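PDB 3WZ1: agarase, which hydrolyses beta-1,4-galactosidic linkages inside agarose chains, giving neoagarotetraose as the main final product, the part described being its catalytic domain. Local coordinates for residues Leu115-Trp120 / Asn262-Asp267; Val10-Asn13 / Thr19-Leu22; Leu59-Pro64 / Gly79-Thr84. All coordinates share one frame; numbering follows the deposited sequence.

Contact 1 of 3, residues Leu115-Trp120 / Asn262-Asp267. With NA (sodium ion), chain B.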
ATOM      1  N   LEU A 115       5.165  -8.201  -9.786  1.00  8.35           N
ATOM      2  CA  LEU A 115       4.495  -6.925  -9.567  1.00  8.50           C
ATOM      3  C   LEU A 115       4.571  -6.501  -8.120  1.00  8.33           C
ATOM      4  O   LEU A 115       4.568  -7.338  -7.221  1.00  8.54           O
ATOM      5  CB  LEU A 115       3.023  -7.067  -9.935  1.00  8.64           C
ATOM      6  CG  LEU A 115       2.724  -7.471 -11.375  1.00  8.85           C
ATOM      7  CD1 LEU A 115       1.292  -7.934 -11.510  1.00  9.08           C
ATOM      8  CD2 LEU A 115       2.999  -6.291 -12.291  1.00  9.03           C
ATOM      9  N   ALA A 116       4.554  -5.190  -7.897  1.00  7.83           N
ATOM     10  CA  ALA A 116       4.347  -4.659  -6.551  1.00  7.80           C
ATOM     11  C   ALA A 116       2.899  -4.851  -6.118  1.00  8.02           C
ATOM     12  O   ALA A 116       1.989  -4.518  -6.880  1.00  7.93           O
ATOM     13  CB  ALA A 116       4.693  -3.173  -6.519  1.00  7.82           C
ATOM     14  N   SER A 117       2.692  -5.401  -4.914  1.00  7.54           N
ATOM     15  CA  SER A 117       1.413  -5.390  -4.203  1.00  7.59           C
ATOM     16  C   SER A 117       1.511  -4.248  -3.203  1.00  7.55           C
ATOM     17  O   SER A 117       2.431  -4.228  -2.365  1.00  7.57           O
ATOM     18  CB  SER A 117       1.135  -6.720  -3.480  1.00  7.93           C
ATOM     19  OG  SER A 117       1.030  -7.812  -4.388  1.00  7.76           O
ATOM     20  N   ASP A 118       0.602  -3.274  -3.305  1.00  7.68           N
ATOM     21  CA  ASP A 118       0.748  -1.993  -2.598  1.00  7.58           C
ATOM     22  C   ASP A 118      -0.449  -1.595  -1.737  1.00  7.51           C
ATOM     23  O   ASP A 118      -1.608  -1.777  -2.126  1.00  7.51           O
ATOM     24  CB  ASP A 118       0.994  -0.843  -3.580  1.00  7.76           C
ATOM     25  CG  ASP A 118       2.181  -1.077  -4.493  1.00  7.97           C
ATOM     26  OD1 ASP A 118       3.226  -1.552  -3.991  1.00  8.23           O
ATOM     27  OD2 ASP A 118       2.088  -0.732  -5.718  1.00  8.95           O
ATOM     28  N   PHE A 119      -0.134  -0.997  -0.587  1.00  7.52           N
ATOM     29  CA  PHE A 119      -1.080  -0.254   0.259  1.00  7.67           C
ATOM     30  C   PHE A 119      -0.308   0.980   0.646  1.00  7.65           C
ATOM     31  O   PHE A 119       0.705   0.898   1.355  1.00  7.43           O
ATOM     32  CB  PHE A 119      -1.503  -1.065   1.479  1.00  7.77           C
ATOM     33  CG  PHE A 119      -2.297  -0.286   2.506  1.00  7.98           C
ATOM     34  CD1 PHE A 119      -3.473   0.376   2.172  1.00  8.51           C
ATOM     35  CD2 PHE A 119      -1.859  -0.258   3.831  1.00  8.32           C
ATOM     36  CE1 PHE A 119      -4.210   1.052   3.164  1.00  8.50           C
ATOM     37  CE2 PHE A 119      -2.582   0.420   4.806  1.00  8.55           C
ATOM     38  CZ  PHE A 119      -3.755   1.053   4.477  1.00  8.60           C
ATOM     39  N   TRP A 120      -0.724   2.122   0.102  1.00  7.63           N
ATOM     40  CA  TRP A 120       0.126   3.302   0.170  1.00  7.54           C
ATOM     41  C   TRP A 120      -0.702   4.584   0.118  1.00  7.89           C
ATOM     42  O   TRP A 120      -1.919   4.543  -0.027  1.00  7.71           O
ATOM     43  CB  TRP A 120       1.175   3.262  -0.938  1.00  7.76           C
ATOM     44  CG  TRP A 120       0.641   3.320  -2.326  1.00  7.71           C
ATOM     45  CD1 TRP A 120      -0.152   2.400  -2.948  1.00  7.57           C
ATOM     46  CD2 TRP A 120       0.913   4.335  -3.302  1.00  7.71           C
ATOM     47  NE1 TRP A 120      -0.383   2.772  -4.241  1.00  7.87           N
ATOM     48  CE2 TRP A 120       0.244   3.967  -4.484  1.00  7.72           C
ATOM     49  CE3 TRP A 120       1.651   5.507  -3.283  1.00  7.97           C
ATOM     50  CZ2 TRP A 120       0.296   4.739  -5.649  1.00  7.93           C
ATOM     51  CZ3 TRP A 120       1.690   6.286  -4.429  1.00  8.05           C
ATOM     52  CH2 TRP A 120       1.019   5.894  -5.599  1.00  7.82           C
ATOM     53  N   ASN A 262      -2.179 -14.542  -9.703  1.00 10.30           N
ATOM     54  CA  ASN A 262      -2.261 -13.223 -10.324  1.00  9.83           C
ATOM     55  C   ASN A 262      -3.053 -12.207  -9.515  1.00  9.93           C
ATOM     56  O   ASN A 262      -3.320 -11.107  -9.998  1.00  9.62           O
ATOM     57  CB  ASN A 262      -2.832 -13.367 -11.753  1.00 10.13           C
ATOM     58  CG  ASN A 262      -4.284 -13.814 -11.777  1.00 10.12           C
ATOM     59  OD1 ASN A 262      -4.941 -13.948 -10.749  1.00 10.15           O
ATOM     60  ND2 ASN A 262      -4.805 -14.033 -12.987  1.00 10.91           N
ATOM     61  N   THR A 263      -3.395 -12.545  -8.273  1.00  9.23           N
ATOM     62  CA  THR A 263      -4.287 -11.703  -7.496  1.00  9.39           C
ATOM     63  C   THR A 263      -3.737 -11.415  -6.105  1.00  9.27           C
ATOM     64  O   THR A 263      -3.233 -12.313  -5.416  1.00 10.35           O
ATOM     65  CB  THR A 263      -5.697 -12.325  -7.405  1.00  9.70           C
ATOM     66  OG1 THR A 263      -6.181 -12.562  -8.736  1.00  9.90           O
ATOM     67  CG2 THR A 263      -6.662 -11.408  -6.704  1.00 10.01           C
ATOM     68  N   TYR A 264      -3.884 -10.146  -5.721  1.00  8.64           N
ATOM     69  CA  TYR A 264      -3.479  -9.589  -4.410  1.00  8.37           C
ATOM     70  C   TYR A 264      -4.750  -9.375  -3.626  1.00  8.51           C
ATOM     71  O   TYR A 264      -5.688  -8.777  -4.139  1.00  8.19           O
ATOM     72  CB  TYR A 264      -2.754  -8.266  -4.681  1.00  8.32           C
ATOM     73  CG  TYR A 264      -2.575  -7.237  -3.578  1.00  8.28           C
ATOM     74  CD1 TYR A 264      -2.193  -7.585  -2.281  1.00  8.29           C
ATOM     75  CD2 TYR A 264      -2.706  -5.891  -3.861  1.00  8.18           C
ATOM     76  CE1 TYR A 264      -1.992  -6.621  -1.321  1.00  8.41           C
ATOM     77  CE2 TYR A 264      -2.470  -4.914  -2.903  1.00  8.28           C
ATOM     78  CZ  TYR A 264      -2.143  -5.283  -1.622  1.00  8.40           C
ATOM     79  OH  TYR A 264      -1.919  -4.298  -0.656  1.00  8.97           O
ATOM     80  N   TYR A 265      -4.820  -9.897  -2.401  1.00  8.56           N
ATOM     81  CA  TYR A 265      -6.056  -9.856  -1.606  1.00  8.95           C
ATOM     82  C   TYR A 265      -5.884  -9.031  -0.360  1.00  8.83           C
ATOM     83  O   TYR A 265      -4.867  -9.152   0.322  1.00  8.54           O
ATOM     84  CB  TYR A 265      -6.501 -11.265  -1.166  1.00  9.54           C
ATOM     85  CG  TYR A 265      -6.833 -12.184  -2.298  1.00 10.14           C
ATOM     86  CD1 TYR A 265      -8.083 -12.169  -2.890  1.00 10.76           C
ATOM     87  CD2 TYR A 265      -5.889 -13.081  -2.772  1.00 10.85           C
ATOM     88  CE1 TYR A 265      -8.389 -13.030  -3.931  1.00 11.47           C
ATOM     89  CE2 TYR A 265      -6.182 -13.924  -3.823  1.00 11.38           C
ATOM     90  CZ  TYR A 265      -7.430 -13.901  -4.381  1.00 11.62           C
ATOM     91  OH  TYR A 265      -7.707 -14.743  -5.452  1.00 13.71           O
ATOM     92  N   VAL A 266      -6.886  -8.216  -0.061  1.00  8.33           N
ATOM     93  CA  VAL A 266      -6.871  -7.379   1.138  1.00  8.32           C
ATOM     94  C   VAL A 266      -8.081  -7.724   1.985  1.00  8.42           C
ATOM     95  O   VAL A 266      -9.216  -7.510   1.583  1.00  8.40           O
ATOM     96  CB  VAL A 266      -6.819  -5.888   0.746  1.00  8.54           C
ATOM     97  CG1 VAL A 266      -6.925  -4.993   1.985  1.00  8.77           C
ATOM     98  CG2 VAL A 266      -5.544  -5.608  -0.029  1.00  8.48           C
ATOM     99  N   ASP A 267      -7.829  -8.280   3.170  1.00  8.39           N
ATOM    100  CA  ASP A 267      -8.890  -8.599   4.130  1.00  8.98           C
ATOM    101  C   ASP A 267      -9.488  -7.334   4.734  1.00  9.21           C
ATOM    102  O   ASP A 267     -10.708  -7.230   4.928  1.00  9.45           O
ATOM    103  CB  ASP A 267      -8.345  -9.515   5.245  1.00  9.56           C
ATOM    104  CG  ASP A 267      -9.436 -10.145   6.075  1.00 10.29           C
ATOM    105  OD1 ASP A 267     -10.571 -10.330   5.595  1.00 10.56           O
ATOM    106  OD2 ASP A 267      -9.146 -10.471   7.250  1.00 11.63           O
TER
HETATM  107 NA    NA B 401     -12.382  -8.785   5.263  1.00 10.80          NA
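Ser-117 rests over one face of the Tyr-264 ring, while the phenol end of the same ring reaches the backbone of Asp-118. The evidence for a CH-pi contact is direct: CB of Ser-117 lies 3.6 Å from the Tyr-264 centroid, only 10° off the ring normal. The hydroxyl of Ser-117 stands beside its own backbone N, near the inner end of the ring, with OG 3.7 Å from CG of Tyr-264; its polar partner is the N of Ser-111. A chi1 of 161° sends the Tyr-264 ring toward strand 116-120, where its OH gives a weak hydrogen bond to O of Asp-118 at 2.9 Å. That carbonyl oxygen lies at the ring edge, close to the ring plane, and is also 3.3 Å from CE2 of Tyr-264. One tyrosine is thus met over its face by a side chain and at its rim by a main-chain acceptor. Further along, Asp-267 turns the chain and binds a sodium ion through its O at 2.3 Å and its OD1 at 2.4 Å; Asp-4, Asp-28 and Gly-72 complete this site, and OD2 of Asp-267 forms a salt bridge with Arg-107. The strand axes, 8.4 Å apart and 26° from parallel, are too far apart for backbone pairing, consistent with packing between layers. CB of Asp-118 leaves the backbone on the side away from Tyr-264, and its side chain comes within about 3 Å of that of Glu-134, the predicted proton donor. Tyr-264 therefore packs behind the strand bordering the predicted catalytic residues, as expected inside a GH16 beta-jelly roll.

Contact 2 of 3, residues Val10-Asn13 / Thr19-Leu22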
ATOM      1  N   VAL A  10      -4.309  -2.147  18.150  1.00 11.78           N
ATOM      2  CA  VAL A  10      -3.436  -1.183  17.482  1.00 11.52           C
ATOM      3  C   VAL A  10      -2.119  -1.117  18.273  1.00 11.84           C
ATOM      4  O   VAL A  10      -2.134  -0.841  19.465  1.00 12.59           O
ATOM      5  CB  VAL A  10      -4.113   0.204  17.419  1.00 11.74           C
ATOM      6  CG1 VAL A  10      -3.171   1.249  16.853  1.00 12.15           C
ATOM      7  CG2 VAL A  10      -5.388   0.152  16.588  1.00 11.91           C
ATOM      8  N   PRO A  11      -0.972  -1.392  17.626  1.00 11.87           N
ATOM      9  CA  PRO A  11       0.288  -1.528  18.367  1.00 12.15           C
ATOM     10  C   PRO A  11       0.991  -0.207  18.705  1.00 12.16           C
ATOM     11  O   PRO A  11       1.882  -0.180  19.548  1.00 13.16           O
ATOM     12  CB  PRO A  11       1.138  -2.377  17.435  1.00 12.24           C
ATOM     13  CG  PRO A  11       0.643  -2.023  16.058  1.00 12.30           C
ATOM     14  CD  PRO A  11      -0.825  -1.779  16.208  1.00 12.13           C
ATOM     15  N   ALA A  12       0.593   0.875  18.056  1.00 11.51           N
ATOM     16  CA  ALA A  12       1.174   2.179  18.320  1.00 11.33           C
ATOM     17  C   ALA A  12       0.563   2.804  19.586  1.00 11.47           C
ATOM     18  O   ALA A  12      -0.512   2.397  20.034  1.00 10.91           O
ATOM     19  CB  ALA A  12       0.971   3.088  17.104  1.00 11.38           C
ATOM     20  N   ASN A  13       1.274   3.791  20.125  1.00 11.64           N
ATOM     21  CA  ASN A  13       0.881   4.509  21.348  1.00 12.75           C
ATOM     22  C   ASN A  13       0.241   5.840  20.951  1.00 12.27           C
ATOM     23  O   ASN A  13       0.887   6.672  20.286  1.00 12.14           O
ATOM     24  CB  ASN A  13       2.146   4.759  22.157  1.00 13.93           C
ATOM     25  CG  ASN A  13       1.901   5.485  23.470  1.00 16.06           C
ATOM     26  OD1 ASN A  13       0.823   6.001  23.754  1.00 15.48           O
ATOM     27  ND2 ASN A  13       2.950   5.538  24.287  1.00 18.85           N
ATOM     28  N   THR A  19      -6.729   7.551  23.324  1.00 12.26           N
ATOM     29  CA  THR A  19      -7.161   6.250  22.847  1.00 12.27           C
ATOM     30  C   THR A  19      -7.328   6.313  21.326  1.00 12.02           C
ATOM     31  O   THR A  19      -7.358   7.386  20.753  1.00 11.52           O
ATOM     32  CB  THR A  19      -8.449   5.832  23.570  1.00 13.41           C
ATOM     33  OG1 THR A  19      -8.752   4.460  23.287  1.00 15.14           O
ATOM     34  CG2 THR A  19      -9.623   6.734  23.178  1.00 13.51           C
ATOM     35  N   TRP A  20      -7.393   5.158  20.692  1.00 11.79           N
ATOM     36  CA  TRP A  20      -7.538   5.072  19.244  1.00 11.81           C
ATOM     37  C   TRP A  20      -8.999   5.043  18.863  1.00 12.40           C
ATOM     38  O   TRP A  20      -9.737   4.142  19.288  1.00 14.27           O
ATOM     39  CB  TRP A  20      -6.866   3.825  18.703  1.00 11.20           C
ATOM     40  CG  TRP A  20      -5.375   3.834  18.852  1.00 10.93           C
ATOM     41  CD1 TRP A  20      -4.624   3.055  19.685  1.00 10.49           C
ATOM     42  CD2 TRP A  20      -4.448   4.681  18.162  1.00 10.26           C
ATOM     43  NE1 TRP A  20      -3.305   3.342  19.549  1.00 11.02           N
ATOM     44  CE2 TRP A  20      -3.155   4.334  18.618  1.00 10.41           C
ATOM     45  CE3 TRP A  20      -4.575   5.679  17.186  1.00 10.42           C
ATOM     46  CZ2 TRP A  20      -2.005   4.963  18.153  1.00 10.68           C
ATOM     47  CZ3 TRP A  20      -3.424   6.290  16.713  1.00 10.40           C
ATOM     48  CH2 TRP A  20      -2.157   5.925  17.196  1.00 10.43           C
ATOM     49  N   GLU A  21      -9.401   5.988  18.035  1.00 11.58           N
ATOM     50  CA  GLU A  21     -10.755   6.075  17.526  1.00 12.37           C
ATOM     51  C   GLU A  21     -10.789   5.657  16.053  1.00 11.62           C
ATOM     52  O   GLU A  21     -10.033   6.172  15.223  1.00 11.78           O
ATOM     53  CB  GLU A  21     -11.263   7.499  17.674  1.00 14.68           C
ATOM     54  CG  GLU A  21     -12.700   7.741  17.246  1.00 17.58           C
ATOM     55  CD  GLU A  21     -13.176   9.105  17.721  1.00 19.68           C
ATOM     56  OE1 GLU A  21     -13.557   9.231  18.891  1.00 23.81           O
ATOM     57  OE2 GLU A  21     -13.117  10.058  16.938  1.00 24.87           O
ATOM     58  N   LEU A  22     -11.689   4.737  15.733  1.00 11.37           N
ATOM     59  CA  LEU A  22     -11.804   4.237  14.368  1.00 11.25           C
ATOM     60  C   LEU A  22     -12.253   5.321  13.419  1.00 11.51           C
ATOM     61  O   LEU A  22     -13.289   5.992  13.656  1.00 12.61           O
ATOM     62  CB  LEU A  22     -12.786   3.069  14.298  1.00 11.32           C
ATOM     63  CG  LEU A  22     -12.862   2.295  12.970  1.00 11.30           C
ATOM     64  CD1 LEU A  22     -11.684   1.349  12.782  1.00 11.32           C
ATOM     65  CD2 LEU A  22     -14.184   1.542  12.947  1.00 11.69           C
TER
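Val-10 lays its CG1 methyl over the five-membered ring of Trp-20, 3.5 Å from the centroid and 14° off the normal, which satisfies the geometry of a CH-pi contact. The torsion of Val-10 accounts for this choice of branch: CG1 is anti to the backbone N (chi1 174°) and thereby comes down on the pyrrole part of the indole, 3.4 Å from NE1 of Trp-20. The indole N-H is used as well. NE1 of Trp-20 donates to O of Ala-12 at 3.0 Å, with a moderately bent N-H...O angle of 145°; the oxygen lies near the indole plane, whereas the donor stands above the carbonyl plane of Ala-12. Next to this bond CB of Ala-12 touches CZ2 of Trp-20 at 3.7 Å. Face contact and edge bond together should restrict the rotation of the indole against the loop 10-13. This structural contact, far from the active site and the sodium sites, fastens that loop to strand 18-22. The strand pairs antiparallel with strand 264-276, and from there Tyr-272 and Pro-274 also touch the indole. Tyr-103 of strand 102-109 meets Val-10, Ala-12 and Trp-20, and Tyr-192 of strand 187-195 meets the indole edge-to-face.

Contact 3 of 3, residues Leu59-Pro64 / Gly79-Thr84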
ATOM      1  N   LEU A  59       4.858  -0.748 -17.217  1.00 10.72           N
ATOM      2  CA  LEU A  59       3.924  -1.318 -18.202  1.00 11.12           C
ATOM      3  C   LEU A  59       2.490  -1.399 -17.637  1.00 10.17           C
ATOM      4  O   LEU A  59       1.617  -2.013 -18.228  1.00 10.45           O
ATOM      5  CB  LEU A  59       4.416  -2.690 -18.661  1.00 12.04           C
ATOM      6  CG  LEU A  59       5.836  -2.706 -19.231  1.00 12.96           C
ATOM      7  CD1 LEU A  59       6.276  -4.120 -19.534  1.00 13.12           C
ATOM      8  CD2 LEU A  59       5.936  -1.806 -20.459  1.00 13.78           C
ATOM      9  N   THR A  60       2.241  -0.728 -16.517  1.00  9.47           N
ATOM     10  CA  THR A  60       0.930  -0.721 -15.878  1.00  9.12           C
ATOM     11  C   THR A  60      -0.103   0.060 -16.698  1.00  9.09           C
ATOM     12  O   THR A  60       0.191   1.145 -17.202  1.00 10.04           O
ATOM     13  CB  THR A  60       0.980   0.009 -14.523  1.00  9.46           C
ATOM     14  OG1 THR A  60       2.011  -0.577 -13.713  1.00  9.58           O
ATOM     15  CG2 THR A  60      -0.363   0.010 -13.783  1.00  9.45           C
ATOM     16  N   GLU A  61      -1.304  -0.491 -16.765  1.00  9.16           N
ATOM     17  CA  GLU A  61      -2.459   0.293 -17.087  1.00  9.39           C
ATOM     18  C   GLU A  61      -3.579  -0.042 -16.115  1.00  8.97           C
ATOM     19  O   GLU A  61      -4.193  -1.099 -16.205  1.00  8.88           O
ATOM     20  CB  GLU A  61      -2.887   0.082 -18.537  1.00 10.77           C
ATOM     21  CG  GLU A  61      -3.851   1.139 -18.982  1.00 11.92           C
ATOM     22  CD  GLU A  61      -4.349   0.953 -20.410  1.00 13.93           C
ATOM     23  OE1 GLU A  61      -3.539   0.748 -21.333  1.00 14.79           O
ATOM     24  OE2 GLU A  61      -5.571   1.051 -20.578  1.00 15.57           O
ATOM     25  N   TRP A  62      -3.813   0.826 -15.132  1.00  8.66           N
ATOM     26  CA  TRP A  62      -4.869   0.541 -14.153  1.00  8.49           C
ATOM     27  C   TRP A  62      -6.220   0.475 -14.837  1.00  9.07           C
ATOM     28  O   TRP A  62      -6.493   1.230 -15.765  1.00  9.26           O
ATOM     29  CB  TRP A  62      -4.885   1.556 -13.013  1.00  8.32           C
ATOM     30  CG  TRP A  62      -3.650   1.487 -12.147  1.00  7.89           C
ATOM     31  CD1 TRP A  62      -3.119   0.359 -11.548  1.00  7.78           C
ATOM     32  CD2 TRP A  62      -2.819   2.581 -11.736  1.00  7.79           C
ATOM     33  NE1 TRP A  62      -2.003   0.692 -10.816  1.00  7.72           N
ATOM     34  CE2 TRP A  62      -1.790   2.045 -10.921  1.00  7.72           C
ATOM     35  CE3 TRP A  62      -2.848   3.961 -11.963  1.00  8.05           C
ATOM     36  CZ2 TRP A  62      -0.798   2.847 -10.351  1.00  7.89           C
ATOM     37  CZ3 TRP A  62      -1.860   4.750 -11.389  1.00  8.00           C
ATOM     38  CH2 TRP A  62      -0.846   4.191 -10.595  1.00  7.85           C
ATOM     39  N   HIS A  63      -7.029  -0.484 -14.415  1.00  8.45           N
ATOM     40  CA  HIS A  63      -8.261  -0.841 -15.113  1.00  8.75           C
ATOM     41  C   HIS A  63      -9.343  -1.151 -14.079  1.00  8.97           C
ATOM     42  O   HIS A  63      -9.123  -1.947 -13.156  1.00  9.08           O
ATOM     43  CB  HIS A  63      -7.951  -2.043 -15.987  1.00  8.76           C
ATOM     44  CG  HIS A  63      -9.041  -2.439 -16.945  1.00  8.78           C
ATOM     45  ND1 HIS A  63     -10.342  -2.673 -16.564  1.00  9.23           N
ATOM     46  CD2 HIS A  63      -8.981  -2.739 -18.263  1.00  8.92           C
ATOM     47  CE1 HIS A  63     -11.046  -3.064 -17.616  1.00  9.22           C
ATOM     48  NE2 HIS A  63     -10.246  -3.115 -18.660  1.00  9.14           N
ATOM     49  N   PRO A  64     -10.530  -0.520 -14.201  1.00  8.94           N
ATOM     50  CA  PRO A  64     -11.533  -0.667 -13.150  1.00  9.09           C
ATOM     51  C   PRO A  64     -12.013  -2.117 -12.952  1.00  9.22           C
ATOM     52  O   PRO A  64     -12.406  -2.485 -11.856  1.00  9.49           O
ATOM     53  CB  PRO A  64     -12.656   0.299 -13.578  1.00  9.37           C
ATOM     54  CG  PRO A  64     -12.462   0.473 -15.032  1.00  9.48           C
ATOM     55  CD  PRO A  64     -10.988   0.383 -15.272  1.00  9.28           C
ATOM     56  N   GLY A  79      -3.866  -8.856 -15.565  1.00  9.50           N
ATOM     57  CA  GLY A  79      -4.006  -9.572 -16.833  1.00  9.92           C
ATOM     58  C   GLY A  79      -3.237  -8.886 -17.922  1.00 10.62           C
ATOM     59  O   GLY A  79      -2.890  -7.714 -17.799  1.00 11.02           O
ATOM     60  N   ARG A  80      -2.947  -9.622 -18.987  1.00 10.46           N
ATOM     61  CA  ARG A  80      -2.281  -9.042 -20.144  1.00 10.83           C
ATOM     62  C   ARG A  80      -3.272  -8.165 -20.898  1.00 11.21           C
ATOM     63  O   ARG A  80      -4.427  -8.575 -21.127  1.00 11.42           O
ATOM     64  CB  ARG A  80      -1.768 -10.133 -21.074  1.00 11.16           C
ATOM     65  CG  ARG A  80      -1.122  -9.603 -22.356  1.00 11.31           C
ATOM     66  CD  ARG A  80       0.147  -8.827 -22.094  1.00 11.49           C
ATOM     67  NE  ARG A  80       1.198  -9.696 -21.591  1.00 11.42           N
ATOM     68  CZ  ARG A  80       2.148  -9.346 -20.732  1.00 11.44           C
ATOM     69  NH1 ARG A  80       2.234  -8.103 -20.241  1.00 11.77           N
ATOM     70  NH2 ARG A  80       3.042 -10.258 -20.354  1.00 11.07           N
ATOM     71  N   LYS A  81      -2.828  -6.969 -21.281  1.00 11.30           N
ATOM     72  CA  LYS A  81      -3.614  -6.140 -22.194  1.00 12.35           C
ATOM     73  C   LYS A  81      -3.418  -6.733 -23.588  1.00 13.68           C
ATOM     74  O   LYS A  81      -2.280  -6.761 -24.078  1.00 13.78           O
ATOM     75  CB  LYS A  81      -3.158  -4.682 -22.119  1.00 12.52           C
ATOM     76  CG  LYS A  81      -3.789  -3.802 -23.187  1.00 13.06           C
ATOM     77  CD  LYS A  81      -3.413  -2.347 -23.025  1.00 13.58           C
ATOM     78  CE  LYS A  81      -4.136  -1.463 -24.044  1.00 14.20           C
ATOM     79  NZ  LYS A  81      -3.582  -0.085 -23.958  1.00 15.18           N
ATOM     80  N   PRO A  82      -4.498  -7.263 -24.193  1.00 14.90           N
ATOM     81  CA  PRO A  82      -4.316  -8.025 -25.431  1.00 16.29           C
ATOM     82  C   PRO A  82      -3.594  -7.269 -26.545  1.00 17.15           C
ATOM     83  O   PRO A  82      -3.862  -6.103 -26.800  1.00 17.35           O
ATOM     84  CB  PRO A  82      -5.746  -8.388 -25.839  1.00 16.92           C
ATOM     85  CG  PRO A  82      -6.504  -8.425 -24.565  1.00 17.03           C
ATOM     86  CD  PRO A  82      -5.892  -7.349 -23.712  1.00 15.82           C
ATOM     87  N   GLY A  83      -2.642  -7.957 -27.160  1.00 18.81           N
ATOM     88  CA  GLY A  83      -1.878  -7.424 -28.280  1.00 18.36           C
ATOM     89  C   GLY A  83      -0.814  -6.410 -27.921  1.00 18.95           C
ATOM     90  O   GLY A  83      -0.302  -5.711 -28.795  1.00 21.24           O
ATOM     91  N   THR A  84      -0.492  -6.292 -26.633  1.00 16.54           N
ATOM     92  CA  THR A  84       0.499  -5.326 -26.174  1.00 15.82           C
ATOM     93  C   THR A  84       1.410  -6.006 -25.148  1.00 15.31           C
ATOM     94  O   THR A  84       1.218  -7.178 -24.814  1.00 15.24           O
ATOM     95  CB  THR A  84      -0.159  -4.109 -25.471  1.00 15.65           C
ATOM     96  OG1 THR A  84      -0.608  -4.504 -24.157  1.00 14.65           O
ATOM     97  CG2 THR A  84      -1.335  -3.594 -26.239  1.00 15.67           C
TER
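A surface salt bridge at the rim of the beta-jelly roll joins strand 60-62 to the type II beta turn 81-84 that follows strand 73-80. Both strands pair with strand 87-94, 60-62 in parallel and 73-80 antiparallel, and the side chains of Glu-61 and Lys-81 both touch Tyr-88 of that strand. NZ of Lys-81 donates to OE1 of Glu-61 at 2.8 Å, on the syn lone pair of OE1, the side of the other carboxylate oxygen. OE2 of Glu-61 stays 4.1 Å from the same NZ, so the grip is one-sided. The lysine gets there fully extended, every torsion near 180°, and its CD also passes 3.5 Å from OE1 of Glu-61. Replacing Glu-61 with a glutamine here would probably cost the ammonium group of Lys-81 its opposite charge and weaken the tie between strand and turn. Salt bridges are among the features to which this enzyme's thermostability is likely due. Within the turn, Gly-83 takes a positive phi of 76°, a value that favours glycine. The O of Lys-81 accepts two bonds from the same face of its plane: N of Thr-84 at 3.2 Å and OG1 of Thr-84 at 2.8 Å.

All three contacts lie within the GH16 catalytic domain, and each has one segment on strand 264-276 or on a strand that pairs with it: 264-276 itself in contact 1, 18-22 in contact 2, 73-80 in contact 3. Contact 1 is the buried one, its centre about 7 Å from that of the chain; the other two each sit about 20 Å out, on opposite sides, with centres about 39 Å apart. Contact 1 is about 16 Å from contact 3 and 24 Å from contact 2, centre to centre. Along the chain they follow in series: contact 2, contact 3, contact 1. The two contacts close in sequence thus lie at the periphery, while the long-range one joins strands 116-123 and 264-276 near the predicted catalytic residues.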